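Local coordinates for DUF1425 domain-containing protein (Shewanella loihica, PDB 3O0L), which is of unknown function but belongs to the DUF1425 family, folds as a beta sandwich that pairs with a second copy, and is probably made as a bacterial lipoprotein, at residues L40-T45 with V100-Y105; R55-F60 with Y105-I110; F60-I65 with A92-A97. One frame throughout, in Å; residues are numbered along the deposited sequence. Where two conformers were deposited one is given.

Interaction 1: residues L40-T45 with V100-Y105; sequences LRARGT and VRCELY
This is a sheet-on-sheet contact in the buried core of a beta sandwich: 40-45, on strand 40-48 of the five-strand sheet, lies against 100-105, on strand 101-109 of the three-strand sheet. The two run almost the same way; the axes of segments 40-45 and 101-105 cross at -26° with a closest approach of 7.8 Å. No hydrogen bond joins them; they meet through residues two apart in sequence, Leu40, Ala42 and Gly44 against Val100, Cys102 and Leu104. At the centre the methyl CB of Ala42 touches Cys102 SG at 3.5 Å. The sulphur occupies the crowded position between its own backbone N and carbonyl carbon (chi1 78°), which brings it across to the alanine. Two residues on, Gly44 has no side chain, so one branch of Leu104 comes right down on the backbone, with CD2 4.0 Å from Gly44 CA. At the other end Leu40 reaches over with CD1, which rests 3.4 Å from Val100 O, where Val100 and Arg101 both face Tyr63 in a classic beta bulge. The outer face of 100-105 is polar. Arg101 NH1 bonds Glu103 OE2 at 2.6 Å in a salt bridge, the oxygen lying in the guanidinium plane while the nitrogen comes from above the carboxylate plane. Weak bonds tie Glu103 OE1 to Tyr63 OH and possibly to Tyr105 OH. Leu104 sends its side chain inward while its backbone N bonds Ser11 OG of the second subunit. Two strands of facing sheets crossing at a small negative angle, with apolar residues between them and charged ones outside, are characteristic of an aligned beta sandwich, consistent with the immunoglobulin-like E-set clan to which the family belongs.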
loop_
_atom_site.group_PDB
_atom_site.type_symbol
_atom_site.label_atom_id
_atom_site.label_comp_id
_atom_site.label_asym_id
_atom_site.label_seq_id
_atom_site.Cartn_x
_atom_site.Cartn_y
_atom_site.Cartn_z
ATOM N N LEU A 40 13.968 14.348 12.916
ATOM C CA LEU A 40 13.018 13.271 12.963
ATOM C C LEU A 40 13.775 11.978 12.695
ATOM O O LEU A 40 14.864 11.952 12.112
ATOM C CB LEU A 40 11.932 13.441 11.905
ATOM C CG LEU A 40 11.074 14.688 11.925
ATOM C CD1 LEU A 40 10.130 14.644 10.753
ATOM C CD2 LEU A 40 10.310 14.743 13.252
ATOM N N ARG A 41 13.189 10.887 13.123
ATOM C CA ARG A 41 13.725 9.588 12.798
ATOM C C ARG A 41 12.618 8.773 12.172
ATOM O O ARG A 41 11.562 8.615 12.782
ATOM C CB ARG A 41 14.184 8.917 14.044
ATOM C CG ARG A 41 14.587 7.511 13.805
ATOM C CD ARG A 41 15.301 7.000 15.012
ATOM N NE ARG A 41 16.625 7.601 15.167
ATOM C CZ ARG A 41 17.681 7.254 14.440
ATOM N NH1 ARG A 41 17.580 6.333 13.469
ATOM N NH2 ARG A 41 18.837 7.846 14.664
ATOM N N ALA A 42 12.883 8.215 10.995
ATOM C CA ALA A 42 11.911 7.372 10.300
ATOM C C ALA A 42 12.002 5.982 10.888
ATOM O O ALA A 42 13.097 5.444 11.074
ATOM C CB ALA A 42 12.224 7.298 8.775
ATOM N N ARG A 43 10.844 5.395 11.157
ATOM C CA ARG A 43 10.770 4.008 11.607
ATOM C C ARG A 43 9.801 3.245 10.686
ATOM O O ARG A 43 8.611 3.579 10.597
ATOM C CB ARG A 43 10.332 3.946 13.063
ATOM C CG ARG A 43 11.406 4.612 13.983
ATOM C CD ARG A 43 11.199 4.233 15.410
ATOM N NE ARG A 43 12.201 4.847 16.262
ATOM C CZ ARG A 43 13.417 4.368 16.482
ATOM N NH1 ARG A 43 13.834 3.228 15.932
ATOM N NH2 ARG A 43 14.236 5.041 17.262
ATOM N N GLY A 44 10.352 2.256 9.998
ATOM C CA GLY A 44 9.603 1.463 9.045
ATOM C C GLY A 44 9.524 0.044 9.520
ATOM O O GLY A 44 10.374 -0.423 10.300
ATOM N N THR A 45 8.484 -0.653 9.069
ATOM C CA THR A 45 8.316 -2.059 9.371
ATOM C C THR A 45 8.007 -2.761 8.046
ATOM O O THR A 45 7.127 -2.310 7.306
ATOM C CB THR A 45 7.170 -2.267 10.401
ATOM O OG1 THR A 45 7.645 -1.948 11.725
ATOM C CG2 THR A 45 6.654 -3.729 10.357
ATOM N N VAL A 100 9.768 17.193 7.424
ATOM C CA VAL A 100 8.636 17.000 8.353
ATOM C C VAL A 100 8.028 15.623 8.223
ATOM O O VAL A 100 7.244 15.232 9.048
ATOM C CB VAL A 100 7.535 18.065 8.146
ATOM C CG1 VAL A 100 8.129 19.500 8.366
ATOM C CG2 VAL A 100 6.901 17.930 6.759
ATOM N N ARG A 101 8.417 14.862 7.206
ATOM C CA ARG A 101 7.703 13.640 6.854
ATOM C C ARG A 101 8.609 12.714 6.036
ATOM O O ARG A 101 9.423 13.203 5.290
ATOM C CB ARG A 101 6.492 14.095 6.014
ATOM C CG ARG A 101 5.586 13.093 5.463
ATOM C CD ARG A 101 4.369 13.794 4.790
ATOM N NE ARG A 101 4.584 14.527 3.517
ATOM C CZ ARG A 101 4.726 13.966 2.310
ATOM N NH1 ARG A 101 4.783 12.643 2.157
ATOM N NH2 ARG A 101 4.847 14.745 1.234
ATOM N N CYS A 102 8.483 11.405 6.216
ATOM C CA CYS A 102 9.182 10.442 5.375
ATOM C C CYS A 102 8.203 9.546 4.675
ATOM O O CYS A 102 7.009 9.496 5.039
ATOM C CB CYS A 102 10.110 9.534 6.187
ATOM S SG CYS A 102 9.251 8.158 7.120
ATOM N N GLU A 103 8.714 8.847 3.661
ATOM C CA GLU A 103 7.988 7.794 2.949
ATOM C C GLU A 103 8.972 6.640 2.753
ATOM O O GLU A 103 10.151 6.871 2.421
ATOM C CB GLU A 103 7.462 8.297 1.598
ATOM C CG GLU A 103 6.423 9.417 1.682
ATOM C CD GLU A 103 6.049 10.024 0.321
ATOM O OE1 GLU A 103 6.672 9.669 -0.709
ATOM O OE2 GLU A 103 5.135 10.878 0.286
ATOM N N LEU A 104 8.531 5.416 3.005
ATOM C CA LEU A 104 9.338 4.217 2.799
ATOM C C LEU A 104 8.937 3.601 1.473
ATOM O O LEU A 104 7.744 3.408 1.239
ATOM C CB LEU A 104 9.108 3.209 3.924
ATOM C CG LEU A 104 9.779 1.835 3.851
ATOM C CD1 LEU A 104 11.319 1.995 3.740
ATOM C CD2 LEU A 104 9.412 0.982 5.048
ATOM N N TYR A 105 9.917 3.305 0.617
ATOM C CA TYR A 105 9.717 2.552 -0.636
ATOM C C TYR A 105 10.384 1.196 -0.557
ATOM O O TYR A 105 11.492 1.096 -0.046
ATOM C CB TYR A 105 10.310 3.303 -1.817
ATOM C CG TYR A 105 9.591 4.591 -2.085
ATOM C CD1 TYR A 105 9.917 5.765 -1.415
ATOM C CD2 TYR A 105 8.503 4.608 -2.952
ATOM C CE1 TYR A 105 9.205 6.914 -1.642
ATOM C CE2 TYR A 105 7.792 5.757 -3.194
ATOM C CZ TYR A 105 8.152 6.894 -2.555
ATOM O OH TYR A 105 7.412 8.000 -2.825
#

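Interaction 2: residues R55-F60 with Y105-I110; sequences RLQYKF and YVREAI
Gln57 sets its CG anti to its carbonyl carbon (chi1 -62°), whereas Arg107 puts CG in the crowded position between N and carbonyl carbon (chi1 71°); both chains then run out extended, side by side and pointing the same way. They stand on an antiparallel pair of neighbouring strands, 54-63 and 101-109, in the three-strand sheet of the beta sandwich. Arg107 presents the NE side of its guanidinium: NE lies 2.9 Å and NH2 2.8 Å from the same oxygen, Gln57 OE1. That oxygen sits at the guanidinium edge, in its plane, and takes both donors in its own carbonyl plane, with the amide and guanidinium planes 28° apart. Two bonds to one acceptor fix the rotation of the group, and Trp77 adds a cation-pi contact to Arg107. Beneath, Gln57 and Arg107 form a hydrogen-bonded backbone pair, as do Lys59 and Tyr105. Between them Tyr58 and Val106 make a non-hydrogen-bonded pair whose side chains face the other layer of the sandwich, where Val106 meets Ile46 and Tyr58 meets Val90. Leu56 crosses Val106 obliquely, its CD2 3.8 Å from Val106 CG1, and Tyr58 CB lies 4.1 Å from Val106 CG2. On its other side strand 105-109 pairs antiparallel with a strand of the second subunit, carrying the sheet across the interface. Toward the Lys59-Tyr105 pair, Tyr58 CA directs a C-H at Tyr105 O from 3.1 Å, while Tyr105 N donates to Lys59 O at 2.9 Å, nearly along the C=O axis.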
loop_
_atom_site.group_PDB
_atom_site.type_symbol
_atom_site.label_atom_id
_atom_site.label_comp_id
_atom_site.label_asym_id
_atom_site.label_seq_id
_atom_site.Cartn_x
_atom_site.Cartn_y
_atom_site.Cartn_z
ATOM N N ARG A 55 13.887 -11.670 -1.275
ATOM C CA ARG A 55 14.817 -10.560 -1.394
ATOM C C ARG A 55 14.039 -9.272 -1.774
ATOM O O ARG A 55 13.146 -9.302 -2.643
ATOM C CB ARG A 55 15.904 -10.871 -2.443
ATOM C CG ARG A 55 16.679 -12.186 -2.215
ATOM C CD ARG A 55 18.086 -12.149 -2.848
ATOM N NE ARG A 55 18.821 -13.417 -2.694
ATOM C CZ ARG A 55 19.826 -13.593 -1.835
ATOM N NH1 ARG A 55 20.232 -12.581 -1.077
ATOM N NH2 ARG A 55 20.439 -14.762 -1.737
ATOM N N LEU A 56 14.351 -8.179 -1.106
ATOM C CA LEU A 56 13.812 -6.893 -1.501
ATOM C C LEU A 56 14.818 -5.775 -1.231
ATOM O O LEU A 56 15.908 -6.009 -0.721
ATOM C CB LEU A 56 12.459 -6.645 -0.832
ATOM C CG LEU A 56 12.332 -6.821 0.674
ATOM C CD1 LEU A 56 12.898 -5.643 1.378
ATOM C CD2 LEU A 56 10.850 -6.969 1.005
ATOM N N GLN A 57 14.479 -4.584 -1.698
ATOM C CA GLN A 57 15.291 -3.396 -1.460
ATOM C C GLN A 57 14.397 -2.316 -0.944
ATOM O O GLN A 57 13.196 -2.275 -1.271
ATOM C CB GLN A 57 15.904 -2.911 -2.753
ATOM C CG GLN A 57 16.826 -3.898 -3.381
ATOM C CD GLN A 57 17.628 -3.201 -4.429
ATOM O OE1 GLN A 57 17.072 -2.694 -5.407
ATOM N NE2 GLN A 57 18.929 -3.086 -4.198
ATOM N N TYR A 58 14.958 -1.436 -0.110
ATOM C CA TYR A 58 14.193 -0.340 0.424
ATOM C C TYR A 58 14.977 0.942 0.517
ATOM O O TYR A 58 16.217 0.928 0.529
ATOM C CB TYR A 58 13.648 -0.693 1.819
ATOM C CG TYR A 58 14.700 -0.617 2.914
ATOM C CD1 TYR A 58 15.543 -1.715 3.176
ATOM C CD2 TYR A 58 14.869 0.547 3.660
ATOM C CE1 TYR A 58 16.548 -1.633 4.159
ATOM C CE2 TYR A 58 15.848 0.647 4.607
ATOM C CZ TYR A 58 16.676 -0.456 4.878
ATOM O OH TYR A 58 17.619 -0.356 5.869
ATOM N N LYS A 59 14.242 2.044 0.587
ATOM C CA LYS A 59 14.834 3.339 0.956
ATOM C C LYS A 59 13.771 4.298 1.375
ATOM O O LYS A 59 12.613 4.185 0.961
ATOM C CB LYS A 59 15.678 3.960 -0.159
ATOM C CG LYS A 59 14.971 4.626 -1.276
ATOM C CD LYS A 59 15.992 5.510 -1.977
ATOM C CE LYS A 59 15.526 5.974 -3.315
ATOM N NZ LYS A 59 16.706 6.406 -4.143
ATOM N N PHE A 60 14.155 5.205 2.257
ATOM C CA PHE A 60 13.264 6.286 2.655
ATOM C C PHE A 60 13.546 7.510 1.821
ATOM O O PHE A 60 14.685 7.733 1.405
ATOM C CB PHE A 60 13.487 6.693 4.113
ATOM C CG PHE A 60 13.075 5.663 5.135
ATOM C CD1 PHE A 60 11.779 5.632 5.627
ATOM C CD2 PHE A 60 13.987 4.778 5.647
ATOM C CE1 PHE A 60 11.409 4.729 6.558
ATOM C CE2 PHE A 60 13.607 3.852 6.601
ATOM C CZ PHE A 60 12.321 3.829 7.063
ATOM N N TYR A 105 9.917 3.305 0.617
ATOM C CA TYR A 105 9.717 2.552 -0.636
ATOM C C TYR A 105 10.384 1.196 -0.557
ATOM O O TYR A 105 11.492 1.096 -0.046
ATOM C CB TYR A 105 10.310 3.303 -1.817
ATOM C CG TYR A 105 9.591 4.591 -2.085
ATOM C CD1 TYR A 105 9.917 5.765 -1.415
ATOM C CD2 TYR A 105 8.503 4.608 -2.952
ATOM C CE1 TYR A 105 9.205 6.914 -1.642
ATOM C CE2 TYR A 105 7.792 5.757 -3.194
ATOM C CZ TYR A 105 8.152 6.894 -2.555
ATOM O OH TYR A 105 7.412 8.000 -2.825
ATOM N N VAL A 106 9.691 0.158 -1.037
ATOM C CA VAL A 106 10.183 -1.195 -1.068
ATOM C C VAL A 106 9.992 -1.717 -2.457
ATOM O O VAL A 106 8.918 -1.543 -3.061
ATOM C CB VAL A 106 9.431 -2.098 -0.062
ATOM C CG1 VAL A 106 9.759 -3.563 -0.258
ATOM C CG2 VAL A 106 9.705 -1.655 1.396
ATOM N N ARG A 107 11.029 -2.355 -2.995
ATOM C CA ARG A 107 10.872 -2.955 -4.292
ATOM C C ARG A 107 11.270 -4.408 -4.262
ATOM O O ARG A 107 12.108 -4.824 -3.467
ATOM C CB ARG A 107 11.521 -2.114 -5.367
ATOM C CG ARG A 107 12.940 -2.078 -5.377
ATOM C CD ARG A 107 13.412 -1.019 -6.387
ATOM N NE ARG A 107 14.849 -1.114 -6.504
ATOM C CZ ARG A 107 15.632 -0.281 -7.194
ATOM N NH1 ARG A 107 15.149 0.767 -7.877
ATOM N NH2 ARG A 107 16.927 -0.505 -7.184
ATOM N N GLU A 108 10.583 -5.197 -5.085
ATOM C CA GLU A 108 10.832 -6.621 -5.191
ATOM C C GLU A 108 10.685 -7.014 -6.637
ATOM O O GLU A 108 9.952 -6.376 -7.398
ATOM C CB GLU A 108 9.865 -7.433 -4.315
ATOM C CG GLU A 108 8.410 -7.113 -4.578
ATOM C CD GLU A 108 7.431 -8.080 -3.900
ATOM O OE1 GLU A 108 7.193 -9.190 -4.464
ATOM O OE2 GLU A 108 6.888 -7.711 -2.825
ATOM N N ALA A 109 11.439 -8.018 -7.032
ATOM C CA ALA A 109 11.374 -8.526 -8.375
ATOM C C ALA A 109 10.210 -9.517 -8.379
ATOM O O ALA A 109 10.067 -10.274 -7.441
ATOM C CB ALA A 109 12.712 -9.221 -8.755
ATOM N N ILE A 110 9.330 -9.423 -9.377
ATOM C CA ILE A 110 8.273 -10.406 -9.643
ATOM C C ILE A 110 8.903 -11.427 -10.574
ATOM O O ILE A 110 9.684 -11.048 -11.458
ATOM C CB ILE A 110 7.085 -9.814 -10.451
ATOM C CG1 ILE A 110 6.483 -8.589 -9.774
ATOM C CG2 ILE A 110 6.003 -10.885 -10.701
ATOM C CD1 ILE A 110 5.439 -7.922 -10.637
#

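Interaction 3: residues F60-I65 with A92-A97; sequences FTWYDI and ALSPNA
The indole of Trp62 has one face laid over the turn at Ser94 and Pro95, while Ala92 O stands at its edge, in the ring plane and 3.5 Å from CZ2. These are CH-pi contacts at one end of the beta sandwich, where strand 87-93 leaves the five-strand sheet and strand 54-63 of the opposing sheet lies above it. The two ring halves each receive a carbon. Ser94 CA sits 3.7 Å from the centroid of the six-membered ring, 14° off its normal, and Pro95 CD 3.6 Å from the centroid of the five-membered ring, 9° off. The proline CD is bonded to the amide nitrogen, so its hydrogens probably carry a little extra positive charge, which suits the pi cloud. Trp62 CG lies anti to the carbonyl carbon (chi1 -67°), which sends the indole inward across the gap between the layers. Ser94 CB reaches the far rim, 3.7 Å from Trp62 CZ3, and the serine hydroxyl points back into its own loop, where Asn96 N gives OG a weak, long bond. Leu40 and Ala42 of strand 40-48 also touch the indole, so it is packed from the sheet as well as from the loop. Away from this interior side, Thr61 OG1 donates to Tyr63 OH at 3.0 Å on the outer surface of strand 54-63. No hydrogen bond crosses between 60-65 and 92-97. Deeper in the sandwich Phe60 continues the apolar contact, meeting the methyl CB of Ala92 with CD2 at 3.6 Å.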
loop_
_atom_site.group_PDB
_atom_site.type_symbol
_atom_site.label_atom_id
_atom_site.label_comp_id
_atom_site.label_asym_id
_atom_site.label_seq_id
_atom_site.Cartn_x
_atom_site.Cartn_y
_atom_site.Cartn_z
ATOM N N PHE A 60 14.155 5.205 2.257
ATOM C CA PHE A 60 13.264 6.286 2.655
ATOM C C PHE A 60 13.546 7.510 1.821
ATOM O O PHE A 60 14.685 7.733 1.405
ATOM C CB PHE A 60 13.487 6.693 4.113
ATOM C CG PHE A 60 13.075 5.663 5.135
ATOM C CD1 PHE A 60 11.779 5.632 5.627
ATOM C CD2 PHE A 60 13.987 4.778 5.647
ATOM C CE1 PHE A 60 11.409 4.729 6.558
ATOM C CE2 PHE A 60 13.607 3.852 6.601
ATOM C CZ PHE A 60 12.321 3.829 7.063
ATOM N N THR A 61 12.521 8.334 1.647
ATOM C CA THR A 61 12.667 9.677 1.092
ATOM C C THR A 61 12.018 10.640 2.091
ATOM O O THR A 61 11.144 10.251 2.893
ATOM C CB THR A 61 12.001 9.825 -0.272
ATOM O OG1 THR A 61 10.640 9.447 -0.147
ATOM C CG2 THR A 61 12.637 8.868 -1.313
ATOM N N TRP A 62 12.453 11.886 2.049
ATOM C CA TRP A 62 12.063 12.863 3.029
ATOM C C TRP A 62 11.474 14.098 2.340
ATOM O O TRP A 62 11.937 14.517 1.275
ATOM C CB TRP A 62 13.301 13.266 3.790
ATOM C CG TRP A 62 13.846 12.182 4.615
ATOM C CD1 TRP A 62 14.771 11.264 4.260
ATOM C CD2 TRP A 62 13.468 11.873 5.953
ATOM N NE1 TRP A 62 15.019 10.396 5.303
ATOM C CE2 TRP A 62 14.248 10.768 6.365
ATOM C CE3 TRP A 62 12.592 12.461 6.871
ATOM C CZ2 TRP A 62 14.136 10.212 7.645
ATOM C CZ3 TRP A 62 12.473 11.893 8.138
ATOM C CH2 TRP A 62 13.244 10.788 8.503
ATOM N N TYR A 63 10.481 14.701 2.990
ATOM C CA TYR A 63 9.785 15.880 2.476
ATOM C C TYR A 63 9.661 16.963 3.533
ATOM O O TYR A 63 9.567 16.690 4.728
ATOM C CB TYR A 63 8.381 15.492 1.982
ATOM C CG TYR A 63 8.434 14.373 1.002
ATOM C CD1 TYR A 63 8.617 14.614 -0.361
ATOM C CD2 TYR A 63 8.376 13.062 1.434
ATOM C CE1 TYR A 63 8.702 13.562 -1.264
ATOM C CE2 TYR A 63 8.458 12.021 0.543
ATOM C CZ TYR A 63 8.624 12.268 -0.792
ATOM O OH TYR A 63 8.718 11.197 -1.633
ATOM N N ASP A 64 9.646 18.193 3.067
ATOM C CA ASP A 64 9.521 19.362 3.931
ATOM C C ASP A 64 8.046 19.750 3.978
ATOM O O ASP A 64 7.206 19.033 3.425
ATOM C CB ASP A 64 10.404 20.519 3.423
ATOM C CG ASP A 64 9.906 21.158 2.115
ATOM O OD1 ASP A 64 8.796 20.841 1.626
ATOM O OD2 ASP A 64 10.663 21.995 1.576
ATOM N N ILE A 65 7.748 20.859 4.643
ATOM C CA ILE A 65 6.348 21.288 4.849
ATOM C C ILE A 65 5.639 21.616 3.543
ATOM O O ILE A 65 4.443 21.420 3.458
ATOM C CB ILE A 65 6.257 22.481 5.847
ATOM C CG1 ILE A 65 4.825 22.664 6.386
ATOM C CG2 ILE A 65 6.775 23.753 5.206
ATOM C CD1 ILE A 65 4.217 21.403 7.016
ATOM N N ALA A 92 15.893 5.434 9.650
ATOM C CA ALA A 92 16.766 6.459 9.028
ATOM C C ALA A 92 16.597 7.764 9.775
ATOM O O ALA A 92 15.501 8.173 10.099
ATOM C CB ALA A 92 16.428 6.678 7.561
ATOM N N LEU A 93 17.720 8.433 10.014
ATOM C CA LEU A 93 17.706 9.763 10.580
ATOM C C LEU A 93 17.445 10.748 9.455
ATOM O O LEU A 93 17.980 10.592 8.348
ATOM C CB LEU A 93 19.066 10.019 11.218
ATOM C CG LEU A 93 19.246 11.262 12.041
ATOM C CD1 LEU A 93 18.269 11.289 13.206
ATOM C CD2 LEU A 93 20.755 11.294 12.471
ATOM N N SER A 94 16.601 11.736 9.711
ATOM C CA SER A 94 16.356 12.830 8.758
ATOM C C SER A 94 17.671 13.536 8.364
ATOM O O SER A 94 18.572 13.696 9.192
ATOM C CB SER A 94 15.405 13.862 9.351
ATOM O OG SER A 94 15.469 15.082 8.626
ATOM N N PRO A 95 17.803 13.954 7.089
ATOM C CA PRO A 95 19.023 14.582 6.658
ATOM C C PRO A 95 19.111 16.047 7.028
ATOM O O PRO A 95 20.181 16.557 7.086
ATOM C CB PRO A 95 19.013 14.386 5.136
ATOM C CG PRO A 95 17.600 14.371 4.787
ATOM C CD PRO A 95 16.865 13.763 5.963
ATOM N N ASN A 96 17.997 16.721 7.294
ATOM C CA ASN A 96 18.081 18.041 7.866
ATOM C C ASN A 96 16.790 18.398 8.575
ATOM O O ASN A 96 15.728 17.779 8.343
ATOM C CB ASN A 96 18.550 19.112 6.866
ATOM C CG ASN A 96 17.498 19.559 5.889
ATOM O OD1 ASN A 96 16.449 20.078 6.274
ATOM N ND2 ASN A 96 17.849 19.520 4.603
ATOM N N ALA A 97 16.894 19.396 9.424
ATOM C CA ALA A 97 15.769 19.773 10.300
ATOM C C ALA A 97 14.525 20.310 9.585
ATOM O O ALA A 97 13.464 20.443 10.224
ATOM C CB ALA A 97 16.259 20.749 11.310
#

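In the fold
Of the strands used here, 40-48 comes first along the chain, after 5-10, 14-19 and 22-34; then follow 54-63, 87-93 and 101-109. Interaction 3 closes the shortest loop, joining the end of 54-63 to that of 87-93, and is nested inside the loops of both others. Strand 101-109 returns last: its first half closes interaction 1 against 40-48, and its second half closes interaction 2 beside 54-63, so these two loops cross. Interactions 1 and 3 bridge the two sheets, while interaction 2 builds one of them; interactions 1 and 2 both touch the second subunit. Phe60 is common to interactions 2 and 3 and rests on Ala42 of interaction 1; Tyr105 is common to interactions 1 and 2.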